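Local coordinates for protein rhamnonate dehydratase (PDB 3FXG) that probably catalyses the dehydration of rhamnonate to a keto-deoxy sugar acid, as a magnesium-binding member of the enolase superfamily, at residues Q344-N349 and P368-G373; V322-S327 and H333-Q338; F80-G85 and P358-L363. One frame throughout, in Å; residues are numbered along the deposited sequence.

Contacts 1 and 2 lie in the barrel domain, near strand 344-347. Their centres are about 13 Å apart and they touch directly: Glu345 OE1 lies 2.9 Å from Ala326 N, a probable hydrogen bond. Contact 3 ties the connection after that strand to strand 78-84 of the N-terminal domain. Its centre is about 15 Å from that of contact 1, which it meets through Val359 CG1 and Tyr346 OH at 3.4 Å. It is about 17 Å from the centre of contact 2, which it meets through Phe360 CZ and Ser327 O at 3.7 Å. The magnesium ion, held by Asp222, Glu248 and Glu275, is about 10 Å from the Val323 side chain and about 12 Å from that of Tyr346.

Contact 1: residues Q344-N349 and P368-G373; sequences QEYLAN and PIPTKG
Pro370 lies over one face of the Tyr346 ring. Its CG sits 3.4 Å above the ring plane, shifted toward the rim on the side of Tyr346 CD1. The direction from the ring centroid to Pro370 CG is 26° off the ring normal, and this is a CH-pi contact. Pro370 CD follows along the same side, 3.4 Å from Tyr346 CE1. The phenol end reaches further, to Ile369. Ile369 CG2 is 3.7 Å from Tyr346 OH and approaches obliquely. Tyr346 CG stands anti to the backbone N (chi1 -161°), which carries the ring out of strand 344-347 toward the loop.

This strand closes the barrel of the enolase C-terminal domain, pairing in parallel with strand 163-169. Phe166 of that neighbouring strand packs on both Tyr346 and Pro370. Tyr332 of helix 329-335 also touches the tyrosine. The Tyr346 hydroxyl is hydrogen-bonded to the carbonyl O of Leu357, so the polar end of this buried ring is satisfied while its face is given to proline.

Pro370 sits in tight turns. It is the centre of an inverse gamma turn and the first residue of a type I turn ending at Gly373. The type I turn is closed by Gly373 N to Pro370 O at 2.9 Å; the gamma-turn bond from Thr371 N to Ile369 O is weak.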
loop_
_atom_site.group_PDB
_atom_site.type_symbol
_atom_site.label_atom_id
_atom_site.label_comp_id
_atom_site.label_asym_id
_atom_site.label_seq_id
_atom_site.Cartn_x
_atom_site.Cartn_y
_atom_site.Cartn_z
ATOM N N GLN A 344 -24.756 26.917 2.225
ATOM C CA GLN A 344 -23.873 28.033 1.956
ATOM C C GLN A 344 -23.369 28.752 3.196
ATOM O O GLN A 344 -24.023 28.770 4.236
ATOM C CB GLN A 344 -24.614 29.032 1.062
ATOM C CG GLN A 344 -23.902 30.346 0.886
ATOM C CD GLN A 344 -23.034 30.374 -0.341
ATOM O OE1 GLN A 344 -22.064 31.124 -0.405
ATOM N NE2 GLN A 344 -23.388 29.572 -1.335
ATOM N N GLU A 345 -22.194 29.356 3.066
ATOM C CA GLU A 345 -21.611 30.113 4.156
ATOM C C GLU A 345 -21.869 31.599 3.946
ATOM O O GLU A 345 -21.901 32.084 2.815
ATOM C CB GLU A 345 -20.098 29.903 4.223
ATOM C CG GLU A 345 -19.391 30.960 5.070
ATOM C CD GLU A 345 -17.879 30.827 5.077
ATOM O OE1 GLU A 345 -17.296 30.584 4.000
ATOM O OE2 GLU A 345 -17.270 30.985 6.160
ATOM N N TYR A 346 -22.080 32.311 5.043
ATOM C CA TYR A 346 -22.239 33.751 4.975
ATOM C C TYR A 346 -21.302 34.297 6.032
ATOM O O TYR A 346 -21.450 33.998 7.218
ATOM C CB TYR A 346 -23.658 34.216 5.274
ATOM C CG TYR A 346 -23.864 35.620 4.755
ATOM C CD1 TYR A 346 -24.094 35.844 3.398
ATOM C CD2 TYR A 346 -23.742 36.726 5.595
ATOM C CE1 TYR A 346 -24.196 37.130 2.882
ATOM C CE2 TYR A 346 -23.838 38.028 5.090
ATOM C CZ TYR A 346 -24.067 38.217 3.729
ATOM O OH TYR A 346 -24.172 39.482 3.200
ATOM N N LEU A 347 -20.319 35.069 5.589
ATOM C CA LEU A 347 -19.340 35.653 6.489
ATOM C C LEU A 347 -19.922 36.937 7.061
ATOM O O LEU A 347 -20.056 37.929 6.347
ATOM C CB LEU A 347 -18.046 35.939 5.717
ATOM C CG LEU A 347 -16.779 36.348 6.474
ATOM C CD1 LEU A 347 -15.601 36.369 5.505
ATOM C CD2 LEU A 347 -16.968 37.711 7.118
ATOM N N ALA A 348 -20.282 36.909 8.342
ATOM C CA ALA A 348 -20.852 38.081 9.002
ATOM C C ALA A 348 -19.942 39.278 8.759
ATOM O O ALA A 348 -18.830 39.342 9.278
ATOM C CB ALA A 348 -20.999 37.830 10.497
ATOM N N ASN A 349 -20.420 40.227 7.966
ATOM C CA ASN A 349 -19.622 41.396 7.644
ATOM C C ASN A 349 -19.906 42.607 8.528
ATOM O O ASN A 349 -19.406 43.701 8.271
ATOM C CB ASN A 349 -19.810 41.746 6.172
ATOM C CG ASN A 349 -21.244 42.022 5.828
ATOM O OD1 ASN A 349 -22.140 41.250 6.180
ATOM N ND2 ASN A 349 -21.478 43.125 5.131
ATOM N N PRO A 368 -28.453 40.141 -2.852
ATOM C CA PRO A 368 -29.409 39.384 -2.038
ATOM C C PRO A 368 -28.700 38.941 -0.757
ATOM O O PRO A 368 -27.624 38.350 -0.815
ATOM C CB PRO A 368 -29.779 38.213 -2.944
ATOM C CG PRO A 368 -28.512 37.980 -3.713
ATOM C CD PRO A 368 -28.078 39.389 -4.062
ATOM N N ILE A 369 -29.295 39.233 0.394
ATOM C CA ILE A 369 -28.678 38.882 1.671
ATOM C C ILE A 369 -29.547 37.961 2.523
ATOM O O ILE A 369 -30.752 38.163 2.640
ATOM C CB ILE A 369 -28.341 40.163 2.466
ATOM C CG1 ILE A 369 -27.329 40.996 1.680
ATOM C CG2 ILE A 369 -27.779 39.807 3.837
ATOM C CD1 ILE A 369 -27.095 42.374 2.253
ATOM N N PRO A 370 -28.936 36.933 3.135
ATOM C CA PRO A 370 -29.671 35.981 3.973
ATOM C C PRO A 370 -29.983 36.492 5.376
ATOM O O PRO A 370 -29.534 35.922 6.371
ATOM C CB PRO A 370 -28.748 34.767 3.983
ATOM C CG PRO A 370 -27.405 35.401 4.028
ATOM C CD PRO A 370 -27.527 36.521 2.998
ATOM N N THR A 371 -30.763 37.566 5.450
ATOM C CA THR A 371 -31.149 38.150 6.733
ATOM C C THR A 371 -31.912 37.153 7.611
ATOM O O THR A 371 -31.905 37.264 8.840
ATOM C CB THR A 371 -32.025 39.406 6.517
ATOM O OG1 THR A 371 -31.235 40.437 5.909
ATOM C CG2 THR A 371 -32.564 39.918 7.838
ATOM N N LYS A 372 -32.568 36.186 6.977
ATOM C CA LYS A 372 -33.336 35.166 7.691
ATOM C C LYS A 372 -32.611 33.821 7.705
ATOM O O LYS A 372 -33.191 32.802 8.071
ATOM C CB LYS A 372 -34.711 34.975 7.045
ATOM C CG LYS A 372 -35.594 36.214 7.012
ATOM C CD LYS A 372 -36.887 35.908 6.260
ATOM C CE LYS A 372 -37.790 37.123 6.168
ATOM N NZ LYS A 372 -37.155 38.242 5.419
ATOM N N GLY A 373 -31.350 33.817 7.289
ATOM C CA GLY A 373 -30.579 32.585 7.285
ATOM C C GLY A 373 -30.761 31.722 6.050
ATOM O O GLY A 373 -30.319 30.571 6.024
#

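Contact 2: residues V322-S327 and H333-Q338; sequences VVPHAS and HFQISQ
The loop 322-327 passes beside the helical residues 333-335, with the CA atoms of Val323 and Gln335 7.4 Å apart. The main polar link is made by the Gln335 side chain. Its NE2 donates to Val322 O over 2.9 Å, with an N-H...O angle of 163°. The donor lies in the carbonyl plane, on a lone pair of the oxygen, and that oxygen lies close to the amide plane of Gln335. The side chain is bent at chi2 (-45°), which brings the amide back to the loop. NE2 makes a second hydrogen bond, to Phe343 O. Two backbone carbonyls therefore grip one buried nitrogen and fix the rotation of the amide.

In the enolase-superfamily barrel, 322-327 leads from helix 305-316 into helix 329-335, which in turn leads on to strand 344-347. Val323 and His325 are bonded through their backbones to Ile295 and Pro297, so 322-327 probably runs where the seventh barrel strand would be expected, although it is not a regular strand here.

Pro324 approaches Gln335 from the opposite direction, its CG 3.9 Å from Gln335 CG. Val322 points toward the helix and crosses the Phe334 side chain at about a right angle. Its CG1 meets the edge of the Phe334 ring, near the ring plane, 4.0 Å from CE2. Pro324 CG approaches the same ring obliquely and more loosely, at 4.4 Å from Phe334 CD2.

The loop then turns toward the metal side, where His325 ND1 is hydrogen-bonded to Asp298 and its side chain touches the magnesium ligand Glu275. Ser327 OG donates to His325 O at 2.7 Å, tilted 30° from the carbonyl plane.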
loop_
_atom_site.group_PDB
_atom_site.type_symbol
_atom_site.label_atom_id
_atom_site.label_comp_id
_atom_site.label_asym_id
_atom_site.label_seq_id
_atom_site.Cartn_x
_atom_site.Cartn_y
_atom_site.Cartn_z
ATOM N N VAL A 322 -19.465 20.106 -1.620
ATOM C CA VAL A 322 -18.691 21.298 -1.922
ATOM C C VAL A 322 -19.477 22.470 -1.344
ATOM O O VAL A 322 -20.616 22.709 -1.738
ATOM C CB VAL A 322 -18.538 21.512 -3.450
ATOM C CG1 VAL A 322 -17.758 22.788 -3.715
ATOM C CG2 VAL A 322 -17.826 20.323 -4.085
ATOM N N VAL A 323 -18.875 23.175 -0.391
ATOM C CA VAL A 323 -19.503 24.335 0.237
ATOM C C VAL A 323 -18.475 25.454 0.112
ATOM O O VAL A 323 -17.610 25.613 0.968
ATOM C CB VAL A 323 -19.805 24.077 1.730
ATOM C CG1 VAL A 323 -20.460 25.308 2.355
ATOM C CG2 VAL A 323 -20.718 22.863 1.874
ATOM N N PRO A 324 -18.550 26.235 -0.978
ATOM C CA PRO A 324 -17.609 27.331 -1.206
ATOM C C PRO A 324 -17.497 28.354 -0.084
ATOM O O PRO A 324 -18.403 28.514 0.733
ATOM C CB PRO A 324 -18.091 27.938 -2.527
ATOM C CG PRO A 324 -19.537 27.577 -2.574
ATOM C CD PRO A 324 -19.557 26.176 -2.048
ATOM N N HIS A 325 -16.356 29.031 -0.053
ATOM C CA HIS A 325 -16.069 30.045 0.952
ATOM C C HIS A 325 -16.724 31.374 0.597
ATOM O O HIS A 325 -16.360 31.998 -0.400
ATOM C CB HIS A 325 -14.547 30.208 1.075
ATOM C CG HIS A 325 -14.122 31.426 1.834
ATOM N ND1 HIS A 325 -14.079 32.680 1.263
ATOM C CD2 HIS A 325 -13.724 31.582 3.118
ATOM C CE1 HIS A 325 -13.672 33.557 2.164
ATOM N NE2 HIS A 325 -13.449 32.917 3.299
ATOM N N ALA A 326 -17.692 31.793 1.414
ATOM C CA ALA A 326 -18.415 33.051 1.210
ATOM C C ALA A 326 -18.788 33.229 -0.258
ATOM O O ALA A 326 -19.620 32.489 -0.780
ATOM C CB ALA A 326 -17.560 34.221 1.688
ATOM N N SER A 327 -18.189 34.228 -0.903
ATOM C CA SER A 327 -18.386 34.512 -2.330
ATOM C C SER A 327 -19.676 35.177 -2.814
ATOM O O SER A 327 -19.784 35.519 -3.994
ATOM C CB SER A 327 -18.152 33.234 -3.143
ATOM O OG SER A 327 -16.835 32.747 -2.953
ATOM N N HIS A 333 -25.412 31.144 -6.891
ATOM C CA HIS A 333 -25.851 30.548 -8.145
ATOM C C HIS A 333 -25.276 29.152 -8.336
ATOM O O HIS A 333 -25.899 28.293 -8.956
ATOM C CB HIS A 333 -25.468 31.441 -9.328
ATOM C CG HIS A 333 -26.396 32.600 -9.535
ATOM N ND1 HIS A 333 -26.433 33.689 -8.690
ATOM C CD2 HIS A 333 -27.313 32.844 -10.501
ATOM C CE1 HIS A 333 -27.329 34.555 -9.129
ATOM N NE2 HIS A 333 -27.877 34.066 -10.227
ATOM N N PHE A 334 -24.085 28.932 -7.795
ATOM C CA PHE A 334 -23.445 27.633 -7.904
ATOM C C PHE A 334 -24.084 26.631 -6.944
ATOM O O PHE A 334 -24.489 25.543 -7.351
ATOM C CB PHE A 334 -21.951 27.757 -7.602
ATOM C CG PHE A 334 -21.231 26.445 -7.585
ATOM C CD1 PHE A 334 -20.987 25.755 -8.765
ATOM C CD2 PHE A 334 -20.823 25.882 -6.380
ATOM C CE1 PHE A 334 -20.349 24.518 -8.746
ATOM C CE2 PHE A 334 -20.185 24.644 -6.352
ATOM C CZ PHE A 334 -19.950 23.964 -7.538
ATOM N N GLN A 335 -24.176 27.004 -5.669
ATOM C CA GLN A 335 -24.751 26.127 -4.650
ATOM C C GLN A 335 -26.169 25.657 -4.924
ATOM O O GLN A 335 -26.537 24.534 -4.585
ATOM C CB GLN A 335 -24.738 26.810 -3.276
ATOM C CG GLN A 335 -23.376 26.905 -2.621
ATOM C CD GLN A 335 -22.593 25.611 -2.722
ATOM O OE1 GLN A 335 -22.072 25.279 -3.785
ATOM N NE2 GLN A 335 -22.513 24.869 -1.621
ATOM N N ILE A 336 -26.972 26.518 -5.533
ATOM C CA ILE A 336 -28.362 26.182 -5.809
ATOM C C ILE A 336 -28.530 25.232 -6.997
ATOM O O ILE A 336 -29.599 24.657 -7.184
ATOM C CB ILE A 336 -29.174 27.475 -6.090
ATOM C CG1 ILE A 336 -30.661 27.242 -5.827
ATOM C CG2 ILE A 336 -28.962 27.919 -7.530
ATOM C CD1 ILE A 336 -30.991 27.081 -4.361
ATOM N N SER A 337 -27.463 25.034 -7.768
ATOM C CA SER A 337 -27.547 24.218 -8.979
ATOM C C SER A 337 -26.898 22.841 -9.056
ATOM O O SER A 337 -27.137 22.113 -10.022
ATOM C CB SER A 337 -27.016 25.038 -10.152
ATOM O OG SER A 337 -25.638 25.312 -9.969
ATOM N N GLN A 338 -26.091 22.470 -8.072
ATOM C CA GLN A 338 -25.411 21.182 -8.131
ATOM C C GLN A 338 -26.004 20.102 -7.231
ATOM O O GLN A 338 -26.766 20.388 -6.305
ATOM C CB GLN A 338 -23.926 21.375 -7.803
ATOM C CG GLN A 338 -23.245 22.449 -8.646
ATOM C CD GLN A 338 -23.232 22.118 -10.130
ATOM O OE1 GLN A 338 -23.824 22.828 -10.944
ATOM N NE2 GLN A 338 -22.554 21.037 -10.488
#

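Contact 3: residues F80-G85 and P358-L363; sequences FATGFG and PVFGDL
Here the N-terminal domain of the enolase fold meets the barrel domain. Thr82 belongs to strand 78-84, at one margin of the four-stranded antiparallel sheet within this chain. Phe360 and Leu363 belong to the connection between strands 344-347 and 374-376.

The Thr82 methyl, CG2, sits over the centre of one face of the Phe360 ring. It is 3.9 Å from the ring centroid and only 12° off the ring normal, a CH-pi contact. The opposite face is covered by Val359 CG2, 3.3 Å above the plane and also over its centre. The aromatic ring is thus clamped between a methyl from each domain. Leu363 comes in tip to tip with Thr82: its CD2 is 3.9 Å from both Thr82 CB and Thr82 OG1.

A chi1 of -174° turns the Thr82 hydroxyl away from the backbone N and leaves CG2 between that N and the carbonyl carbon, facing the ring. The hydroxyl itself is held by Phe67 O of the neighbouring strand 66-73 and by Gly26 N, two hydrogen bonds on one buried oxygen. Thr82 N is hydrogen-bonded to Tyr330 OH of helix 329-335, which adds a polar tie to the barrel domain.

Phe360 is the third residue of a type I turn from Pro358 to Gly361. Its closing bond, Gly361 N to Pro358 O, is weak. The Glu367 carboxylate also takes part, with one oxygen accepting from Val359 N and the other from Phe360 N.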
loop_
_atom_site.group_PDB
_atom_site.type_symbol
_atom_site.label_atom_id
_atom_site.label_comp_id
_atom_site.label_asym_id
_atom_site.label_seq_id
_atom_site.Cartn_x
_atom_site.Cartn_y
_atom_site.Cartn_z
ATOM N N PHE A 80 -19.918 41.845 -15.675
ATOM C CA PHE A 80 -18.856 42.242 -14.765
ATOM C C PHE A 80 -18.803 41.384 -13.508
ATOM O O PHE A 80 -19.728 40.627 -13.212
ATOM C CB PHE A 80 -19.004 43.728 -14.394
ATOM C CG PHE A 80 -20.351 44.090 -13.831
ATOM C CD1 PHE A 80 -20.717 43.698 -12.547
ATOM C CD2 PHE A 80 -21.255 44.832 -14.587
ATOM C CE1 PHE A 80 -21.967 44.040 -12.021
ATOM C CE2 PHE A 80 -22.508 45.178 -14.070
ATOM C CZ PHE A 80 -22.861 44.779 -12.784
ATOM N N ALA A 81 -17.700 41.500 -12.780
ATOM C CA ALA A 81 -17.507 40.750 -11.546
ATOM C C ALA A 81 -16.418 41.423 -10.726
ATOM O O ALA A 81 -15.583 42.148 -11.266
ATOM C CB ALA A 81 -17.115 39.312 -11.861
ATOM N N THR A 82 -16.431 41.185 -9.419
ATOM C CA THR A 82 -15.442 41.780 -8.535
ATOM C C THR A 82 -14.689 40.687 -7.786
ATOM O O THR A 82 -15.138 39.540 -7.719
ATOM C CB THR A 82 -16.116 42.734 -7.516
ATOM O OG1 THR A 82 -15.113 43.415 -6.753
ATOM C CG2 THR A 82 -17.020 41.954 -6.569
ATOM N N GLY A 83 -13.538 41.050 -7.232
ATOM C CA GLY A 83 -12.736 40.101 -6.486
ATOM C C GLY A 83 -11.589 40.823 -5.814
ATOM O O GLY A 83 -11.457 42.039 -5.951
ATOM N N PHE A 84 -10.764 40.094 -5.073
ATOM C CA PHE A 84 -9.627 40.718 -4.418
ATOM C C PHE A 84 -8.455 40.564 -5.379
ATOM O O PHE A 84 -8.428 39.632 -6.180
ATOM C CB PHE A 84 -9.355 40.052 -3.056
ATOM C CG PHE A 84 -8.411 38.879 -3.107
ATOM C CD1 PHE A 84 -8.645 37.799 -3.954
ATOM C CD2 PHE A 84 -7.296 38.843 -2.273
ATOM C CE1 PHE A 84 -7.783 36.701 -3.968
ATOM C CE2 PHE A 84 -6.429 37.749 -2.280
ATOM C CZ PHE A 84 -6.674 36.675 -3.130
ATOM N N GLY A 85 -7.503 41.487 -5.322
ATOM C CA GLY A 85 -6.363 41.422 -6.219
ATOM C C GLY A 85 -5.836 42.815 -6.493
ATOM O O GLY A 85 -4.653 43.001 -6.761
ATOM N N PRO A 358 -24.266 43.499 3.233
ATOM C CA PRO A 358 -23.766 43.085 1.915
ATOM C C PRO A 358 -22.317 42.608 1.964
ATOM O O PRO A 358 -21.476 43.231 2.608
ATOM C CB PRO A 358 -23.928 44.349 1.075
ATOM C CG PRO A 358 -25.143 44.989 1.678
ATOM C CD PRO A 358 -24.892 44.832 3.162
ATOM N N VAL A 359 -22.028 41.503 1.281
ATOM C CA VAL A 359 -20.673 40.960 1.263
ATOM C C VAL A 359 -19.715 41.898 0.538
ATOM O O VAL A 359 -18.558 42.044 0.932
ATOM C CB VAL A 359 -20.617 39.575 0.571
ATOM C CG1 VAL A 359 -21.596 38.613 1.233
ATOM C CG2 VAL A 359 -20.925 39.716 -0.906
ATOM N N PHE A 360 -20.200 42.539 -0.521
ATOM C CA PHE A 360 -19.369 43.448 -1.301
ATOM C C PHE A 360 -19.602 44.913 -0.942
ATOM O O PHE A 360 -19.242 45.813 -1.702
ATOM C CB PHE A 360 -19.610 43.221 -2.798
ATOM C CG PHE A 360 -19.364 41.804 -3.243
ATOM C CD1 PHE A 360 -18.152 41.173 -2.971
ATOM C CD2 PHE A 360 -20.341 41.097 -3.935
ATOM C CE1 PHE A 360 -17.916 39.860 -3.383
ATOM C CE2 PHE A 360 -20.118 39.782 -4.351
ATOM C CZ PHE A 360 -18.902 39.162 -4.074
ATOM N N GLY A 361 -20.201 45.149 0.222
ATOM C CA GLY A 361 -20.445 46.512 0.663
ATOM C C GLY A 361 -21.374 47.328 -0.217
ATOM O O GLY A 361 -22.376 46.815 -0.716
ATOM N N ASP A 362 -21.035 48.600 -0.418
ATOM C CA ASP A 362 -21.863 49.492 -1.224
ATOM C C ASP A 362 -21.534 49.509 -2.715
ATOM O O ASP A 362 -21.971 50.401 -3.440
ATOM C CB ASP A 362 -21.793 50.915 -0.660
ATOM C CG ASP A 362 -20.427 51.553 -0.839
ATOM O OD1 ASP A 362 -19.443 50.820 -1.080
ATOM O OD2 ASP A 362 -20.337 52.794 -0.728
ATOM N N LEU A 363 -20.773 48.522 -3.179
ATOM C CA LEU A 363 -20.420 48.451 -4.594
ATOM C C LEU A 363 -21.678 48.201 -5.426
ATOM O O LEU A 363 -21.832 48.747 -6.517
ATOM C CB LEU A 363 -19.408 47.329 -4.842
ATOM C CG LEU A 363 -18.985 47.095 -6.297
ATOM C CD1 LEU A 363 -18.366 48.356 -6.871
ATOM C CD2 LEU A 363 -17.994 45.943 -6.360
#